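Local atomic coordinates of invasion protein INVA (Salmonella enterica, PDB entry 2X49), a protein that forms part of the type III secretion export apparatus and is involved in invasion of intestinal epithelial cells. Residues A[145-154]-A[174-185]. Sequence-based numbering, arbitrary orientation.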
ATOM      1  N   PHE A 145      -2.501  -8.384  12.976  1.00 17.99           N
ATOM      2  CA  PHE A 145      -3.284  -7.285  13.635  1.00 18.17           C
ATOM      3  C   PHE A 145      -4.760  -7.633  13.755  1.00 19.16           C
ATOM      4  O   PHE A 145      -5.400  -8.014  12.776  1.00 21.84           O
ATOM      5  CB  PHE A 145      -3.137  -5.991  12.819  1.00 18.93           C
ATOM      6  CG  PHE A 145      -3.853  -4.819  13.407  1.00 18.59           C
ATOM      7  CD1 PHE A 145      -3.229  -3.991  14.321  1.00 18.47           C
ATOM      8  CD2 PHE A 145      -5.186  -4.557  13.055  1.00 20.53           C
ATOM      9  CE1 PHE A 145      -3.933  -2.900  14.877  1.00 19.41           C
ATOM     10  CE2 PHE A 145      -5.875  -3.498  13.638  1.00 22.64           C
ATOM     11  CZ  PHE A 145      -5.252  -2.686  14.545  1.00 20.82           C
ATOM     12  N   GLY A 146      -5.274  -7.445  14.960  1.00 18.45           N
ATOM     13  CA  GLY A 146      -6.707  -7.713  15.299  1.00 18.81           C
ATOM     14  C   GLY A 146      -7.253  -6.992  16.504  1.00 18.54           C
ATOM     15  O   GLY A 146      -6.828  -5.915  16.863  1.00 17.70           O
ATOM     16  N   ILE A 147      -8.182  -7.648  17.169  1.00 18.07           N
ATOM     17  CA  ILE A 147      -8.932  -7.007  18.257  1.00 17.99           C
ATOM     18  C   ILE A 147      -8.059  -6.651  19.442  1.00 17.66           C
ATOM     19  O   ILE A 147      -8.258  -5.647  20.117  1.00 18.29           O
ATOM     20  CB  ILE A 147     -10.093  -7.916  18.776  1.00 19.17           C
ATOM     21  CG1 ILE A 147     -11.174  -8.019  17.717  1.00 22.25           C
ATOM     22  CG2 ILE A 147     -10.634  -7.363  20.047  1.00 21.63           C
ATOM     23  CD1 ILE A 147     -11.835  -6.699  17.407  1.00 27.31           C
ATOM     24  N   GLN A 148      -7.106  -7.520  19.723  1.00 15.18           N
ATOM     25  CA  GLN A 148      -6.232  -7.309  20.889  1.00 16.13           C
ATOM     26  C   GLN A 148      -5.404  -6.062  20.676  1.00 15.29           C
ATOM     27  O   GLN A 148      -5.258  -5.250  21.577  1.00 15.35           O
ATOM     28  CB  GLN A 148      -5.329  -8.515  21.241  1.00 15.68           C
ATOM     29  CG  GLN A 148      -6.081  -9.702  21.799  1.00 19.06           C
ATOM     30  CD  GLN A 148      -7.154  -9.342  22.800  1.00 19.16           C
ATOM     31  OE1 GLN A 148      -8.340  -9.443  22.487  1.00 22.54           O
ATOM     32  NE2 GLN A 148      -6.761  -8.975  24.027  1.00 18.86           N
ATOM     33  N   GLU A 149      -4.891  -5.908  19.451  1.00 16.61           N
ATOM     34  CA  GLU A 149      -4.081  -4.724  19.103  1.00 16.60           C
ATOM     35  C   GLU A 149      -4.947  -3.468  19.111  1.00 15.88           C
ATOM     36  O   GLU A 149      -4.570  -2.400  19.605  1.00 17.72           O
ATOM     37  CB  GLU A 149      -3.420  -4.903  17.756  1.00 17.04           C
ATOM     38  CG  GLU A 149      -2.296  -5.899  17.732  1.00 17.99           C
ATOM     39  CD  GLU A 149      -2.725  -7.357  17.890  1.00 20.14           C
ATOM     40  OE1 GLU A 149      -3.795  -7.767  17.338  1.00 18.87           O
ATOM     41  OE2 GLU A 149      -1.975  -8.097  18.563  1.00 24.41           O
ATOM     42  N   THR A 150      -6.138  -3.616  18.576  1.00 15.23           N
ATOM     43  CA  THR A 150      -7.093  -2.488  18.561  1.00 15.31           C
ATOM     44  C   THR A 150      -7.440  -2.041  19.988  1.00 14.62           C
ATOM     45  O   THR A 150      -7.476  -0.863  20.338  1.00 14.19           O
ATOM     46  CB  THR A 150      -8.372  -2.883  17.789  1.00 14.86           C
ATOM     47  OG1 THR A 150      -8.030  -3.198  16.440  1.00 15.32           O
ATOM     48  CG2 THR A 150      -9.453  -1.789  17.836  1.00 16.36           C
ATOM     49  N   LYS A 151      -7.661  -3.016  20.845  1.00 14.16           N
ATOM     50  CA  LYS A 151      -8.107  -2.713  22.207  1.00 15.44           C
ATOM     51  C   LYS A 151      -6.998  -1.950  22.940  1.00 15.92           C
ATOM     52  O   LYS A 151      -7.242  -1.080  23.781  1.00 17.01           O
ATOM     53  CB  LYS A 151      -8.534  -3.991  22.944  1.00 15.89           C
ATOM     54  CG  LYS A 151      -8.748  -3.809  24.444  1.00 18.51           C
ATOM     55  CD  LYS A 151     -10.018  -3.033  24.791  1.00 20.66           C
ATOM     56  CE  LYS A 151     -10.382  -3.281  26.256  1.00 21.97           C
ATOM     57  NZ  LYS A 151     -11.049  -2.116  26.929  1.00 23.36           N
ATOM     58  N   HIS A 152      -5.779  -2.287  22.576  1.00 17.43           N
ATOM     59  CA  HIS A 152      -4.597  -1.686  23.213  1.00 19.23           C
ATOM     60  C   HIS A 152      -4.517  -0.235  22.819  1.00 18.90           C
ATOM     61  O   HIS A 152      -4.222   0.662  23.617  1.00 19.99           O
ATOM     62  CB  HIS A 152      -3.315  -2.355  22.754  1.00 19.76           C
ATOM     63  CG  HIS A 152      -2.085  -1.783  23.383  1.00 22.29           C
ATOM     64  ND1 HIS A 152      -1.624  -2.197  24.613  1.00 25.66           N
ATOM     65  CD2 HIS A 152      -1.234  -0.817  22.965  1.00 26.89           C
ATOM     66  CE1 HIS A 152      -0.527  -1.524  24.918  1.00 26.02           C
ATOM     67  NE2 HIS A 152      -0.273  -0.673  23.941  1.00 27.20           N
ATOM     68  N   MET A 153      -4.779  -0.040  21.544  1.00 18.84           N
ATOM     69  CA  MET A 153      -4.726   1.292  20.968  1.00 19.28           C
ATOM     70  C   MET A 153      -5.801   2.152  21.568  1.00 17.95           C
ATOM     71  O   MET A 153      -5.580   3.322  21.837  1.00 18.41           O
ATOM     72  CB  MET A 153      -4.825   1.274  19.444  1.00 19.95           C
ATOM     73  CG  MET A 153      -3.707   0.518  18.735  1.00 22.78           C
ATOM     74  SD  MET A 153      -4.034   0.286  16.963  1.00 27.69           S
ATOM     75  CE  MET A 153      -4.107   1.940  16.369  1.00 27.74           C
ATOM     76  N   LEU A 154      -6.960   1.549  21.809  1.00 16.73           N
ATOM     77  CA  LEU A 154      -8.124   2.293  22.352  1.00 16.18           C
ATOM     78  C   LEU A 154      -7.840   2.701  23.781  1.00 16.66           C
ATOM     79  O   LEU A 154      -8.153   3.803  24.228  1.00 15.76           O
ATOM     80  CB  LEU A 154      -9.427   1.486  22.311  1.00 15.71           C
ATOM     81  CG  LEU A 154      -9.924   1.121  20.906  1.00 15.43           C
ATOM     82  CD1 LEU A 154     -11.120   0.181  21.044  1.00 17.60           C
ATOM     83  CD2 LEU A 154     -10.349   2.402  20.188  1.00 15.80           C
ATOM     84  N   VAL A 174     -15.725  -2.859  19.756  1.00 18.39           N
ATOM     85  CA  VAL A 174     -14.270  -3.030  19.561  1.00 18.69           C
ATOM     86  C   VAL A 174     -14.001  -3.806  18.263  1.00 18.03           C
ATOM     87  O   VAL A 174     -13.118  -3.489  17.466  1.00 16.82           O
ATOM     88  CB  VAL A 174     -13.580  -3.732  20.751  1.00 19.45           C
ATOM     89  CG1 VAL A 174     -12.152  -4.041  20.389  1.00 18.14           C
ATOM     90  CG2 VAL A 174     -13.641  -2.870  22.019  1.00 20.65           C
ATOM     91  N   GLN A 175     -14.834  -4.797  18.039  1.00 16.89           N
ATOM     92  CA  GLN A 175     -14.730  -5.613  16.823  1.00 16.71           C
ATOM     93  C   GLN A 175     -14.913  -4.794  15.558  1.00 15.28           C
ATOM     94  O   GLN A 175     -14.197  -4.949  14.553  1.00 13.90           O
ATOM     95  CB  GLN A 175     -15.758  -6.749  16.837  1.00 17.03           C
ATOM     96  CG  GLN A 175     -15.704  -7.598  15.590  1.00 23.10           C
ATOM     97  CD  GLN A 175     -14.372  -8.336  15.428  1.00 28.57           C
ATOM     98  OE1 GLN A 175     -13.472  -7.797  14.587  1.00 33.99           O
ATOM     99  NE2 GLN A 175     -14.165  -9.387  16.034  1.00 33.03           N
ATOM    100  N   ARG A 176     -15.884  -3.907  15.610  1.00 15.28           N
ATOM    101  CA  ARG A 176     -16.203  -3.042  14.466  1.00 15.22           C
ATOM    102  C   ARG A 176     -15.080  -2.044  14.213  1.00 15.22           C
ATOM    103  O   ARG A 176     -14.658  -1.848  13.091  1.00 14.85           O
ATOM    104  CB  ARG A 176     -17.558  -2.321  14.687  1.00 14.85           C
ATOM    105  CG  ARG A 176     -17.899  -1.314  13.685  1.00 16.02           C
ATOM    106  CD  ARG A 176     -17.869  -1.763  12.281  1.00 17.88           C
ATOM    107  NE  ARG A 176     -18.573  -2.998  12.027  1.00 22.15           N
ATOM    108  CZ  ARG A 176     -19.830  -3.088  11.629  1.00 27.03           C
ATOM    109  NH1 ARG A 176     -20.554  -1.998  11.443  1.00 30.93           N
ATOM    110  NH2 ARG A 176     -20.352  -4.277  11.415  1.00 26.00           N
ATOM    111  N   ILE A 177     -14.551  -1.508  15.299  1.00 15.30           N
ATOM    112  CA  ILE A 177     -13.423  -0.571  15.183  1.00 14.84           C
ATOM    113  C   ILE A 177     -12.220  -1.305  14.537  1.00 14.72           C
ATOM    114  O   ILE A 177     -11.537  -0.772  13.640  1.00 14.12           O
ATOM    115  CB  ILE A 177     -13.055   0.060  16.499  1.00 14.54           C
ATOM    116  CG1 ILE A 177     -14.222   0.959  16.993  1.00 15.07           C
ATOM    117  CG2 ILE A 177     -11.733   0.867  16.293  1.00 14.84           C
ATOM    118  CD1 ILE A 177     -14.076   1.332  18.501  1.00 17.28           C
ATOM    119  N   SER A 178     -12.003  -2.535  14.954  1.00 14.58           N
ATOM    120  CA  SER A 178     -10.823  -3.336  14.534  1.00 14.92           C
ATOM    121  C   SER A 178     -10.947  -3.572  13.038  1.00 14.50           C
ATOM    122  O   SER A 178      -9.995  -3.410  12.249  1.00 15.11           O
ATOM    123  CB  SER A 178     -10.698  -4.654  15.274  1.00 15.68           C
ATOM    124  OG  SER A 178      -9.466  -5.329  14.978  1.00 17.57           O
ATOM    125  N   GLU A 179     -12.178  -3.865  12.627  1.00 15.38           N
ATOM    126  CA  GLU A 179     -12.477  -4.047  11.209  1.00 16.83           C
ATOM    127  C   GLU A 179     -12.190  -2.835  10.347  1.00 16.38           C
ATOM    128  O   GLU A 179     -11.583  -2.910   9.267  1.00 16.77           O
ATOM    129  CB  GLU A 179     -13.909  -4.553  10.968  1.00 17.71           C
ATOM    130  CG  GLU A 179     -14.067  -5.938  11.414  1.00 23.43           C
ATOM    131  CD  GLU A 179     -15.511  -6.381  11.534  1.00 31.14           C
ATOM    132  OE1 GLU A 179     -16.423  -5.584  11.212  1.00 36.16           O
ATOM    133  OE2 GLU A 179     -15.734  -7.539  11.977  1.00 36.06           O
ATOM    134  N   VAL A 180     -12.608  -1.680  10.843  1.00 15.95           N
ATOM    135  CA  VAL A 180     -12.311  -0.376  10.198  1.00 15.83           C
ATOM    136  C   VAL A 180     -10.787  -0.173  10.017  1.00 15.73           C
ATOM    137  O   VAL A 180     -10.245   0.106   8.940  1.00 16.30           O
ATOM    138  CB  VAL A 180     -12.924   0.793  10.934  1.00 17.45           C
ATOM    139  CG1 VAL A 180     -12.412   2.106  10.387  1.00 17.25           C
ATOM    140  CG2 VAL A 180     -14.442   0.701  10.812  1.00 15.95           C
ATOM    141  N   LEU A 181     -10.080  -0.410  11.077  1.00 14.14           N
ATOM    142  CA  LEU A 181      -8.612  -0.195  11.084  1.00 14.84           C
ATOM    143  C   LEU A 181      -7.906  -1.129  10.096  1.00 14.50           C
ATOM    144  O   LEU A 181      -6.991  -0.713   9.367  1.00 14.24           O
ATOM    145  CB  LEU A 181      -8.056  -0.351  12.513  1.00 13.83           C
ATOM    146  CG  LEU A 181      -8.495   0.660  13.608  1.00 15.16           C
ATOM    147  CD1 LEU A 181      -7.699   0.550  14.946  1.00 17.15           C
ATOM    148  CD2 LEU A 181      -8.369   2.089  13.107  1.00 20.17           C
ATOM    149  N   GLN A 182      -8.289  -2.425  10.111  1.00 13.77           N
ATOM    150  CA  GLN A 182      -7.716  -3.407   9.182  1.00 14.11           C
ATOM    151  C   GLN A 182      -7.948  -3.016   7.735  1.00 15.09           C
ATOM    152  O   GLN A 182      -7.076  -3.170   6.879  1.00 13.51           O
ATOM    153  CB  GLN A 182      -8.266  -4.838   9.417  1.00 17.03           C
ATOM    154  CG  GLN A 182      -7.802  -5.539  10.605  1.00 20.52           C
ATOM    155  CD  GLN A 182      -8.516  -6.870  10.742  1.00 25.01           C
ATOM    156  OE1 GLN A 182      -9.706  -6.974  10.416  1.00 30.01           O
ATOM    157  NE2 GLN A 182      -7.815  -7.898  11.225  1.00 26.25           N
ATOM    158  N   ARG A 183      -9.158  -2.517   7.484  1.00 15.81           N
ATOM    159  CA  ARG A 183      -9.534  -2.145   6.124  1.00 16.43           C
ATOM    160  C   ARG A 183      -8.787  -0.924   5.640  1.00 17.24           C
ATOM    161  O   ARG A 183      -8.444  -0.808   4.471  1.00 17.50           O
ATOM    162  CB  ARG A 183     -11.052  -2.088   5.949  1.00 16.15           C
ATOM    163  CG  ARG A 183     -11.701  -3.484   5.997  1.00 17.63           C
ATOM    164  CD  ARG A 183     -13.243  -3.449   6.078  1.00 20.51           C
ATOM    165  NE  ARG A 183     -13.810  -4.820   6.168  1.00 21.70           N
ATOM    166  CZ  ARG A 183     -13.896  -5.642   5.134  1.00 25.50           C
ATOM    167  NH1 ARG A 183     -13.533  -5.234   3.942  1.00 29.48           N
ATOM    168  NH2 ARG A 183     -14.373  -6.870   5.277  1.00 27.99           N
ATOM    169  N   LEU A 184      -8.453  -0.031   6.559  1.00 16.41           N
ATOM    170  CA  LEU A 184      -7.617   1.164   6.236  1.00 15.95           C
ATOM    171  C   LEU A 184      -6.182   0.702   5.913  1.00 15.74           C
ATOM    172  O   LEU A 184      -5.663   0.951   4.835  1.00 15.34           O
ATOM    173  CB  LEU A 184      -7.621   2.188   7.363  1.00 16.05           C
ATOM    174  CG  LEU A 184      -8.963   2.852   7.595  1.00 15.17           C
ATOM    175  CD1 LEU A 184      -8.850   3.678   8.883  1.00 19.07           C
ATOM    176  CD2 LEU A 184      -9.349   3.670   6.349  1.00 17.53           C
ATOM    177  N   LEU A 185      -5.623  -0.097   6.807  1.00 14.00           N
ATOM    178  CA  LEU A 185      -4.223  -0.532   6.690  1.00 13.47           C
ATOM    179  C   LEU A 185      -4.028  -1.366   5.471  1.00 14.28           C
ATOM    180  O   LEU A 185      -2.991  -1.286   4.833  1.00 14.42           O
ATOM    181  CB  LEU A 185      -3.787  -1.299   7.945  1.00 12.73           C
ATOM    182  CG  LEU A 185      -3.644  -0.492   9.226  1.00 16.08           C
ATOM    183  CD1 LEU A 185      -3.738  -1.343  10.514  1.00 17.34           C
ATOM    184  CD2 LEU A 185      -2.323   0.252   9.203  1.00 17.29           C
TER
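T150 packs as a knob into a hole made by V174, I177, S178 and L181, where two helices in the helical part of the InvA C-terminal domain cross. The segment axes of 147-154 and 174-185 pass 9.0 Å apart at 100°. Helix 162-169 lies between them in sequence and touches L154 and I177. T150 divides its two branches. OG1 hydrogen-bonds S178 OG at 3.0 Å, and either hydroxyl could be the donor. With chi1 at -61° OG1 lies beside the backbone N and CG2 anti to it; CG2 meets I177 CG2 at 3.8 Å. Both T150 and S178 are buried, and each hydroxyl has the other as a partner. Further along, L154 CD1 meets I177 CD1 tip to tip and also touches V174 CG2. V174 CG1 packs on I147 CG2 at 3.7 Å. M198 of helix 194-204 touches both L154 and I177. G146 is the N-cap of helix 147-158, and its N donates to E149 OE1 at 2.8 Å. Just before it, a chi1 of -179° swings the F145 ring away from its own N and lays it against helix 174-185. L185 CD1 sits over one face in a CH-pi contact, 4.3 Å from the ring centroid. Q182 CG reaches the ring edge at CD2. Beyond CG the Q182 chain is extended, which carries its amide to the F145 backbone. There NE2 donates to F145 O at 2.9 Å, with the oxygen 15° out of the amide plane.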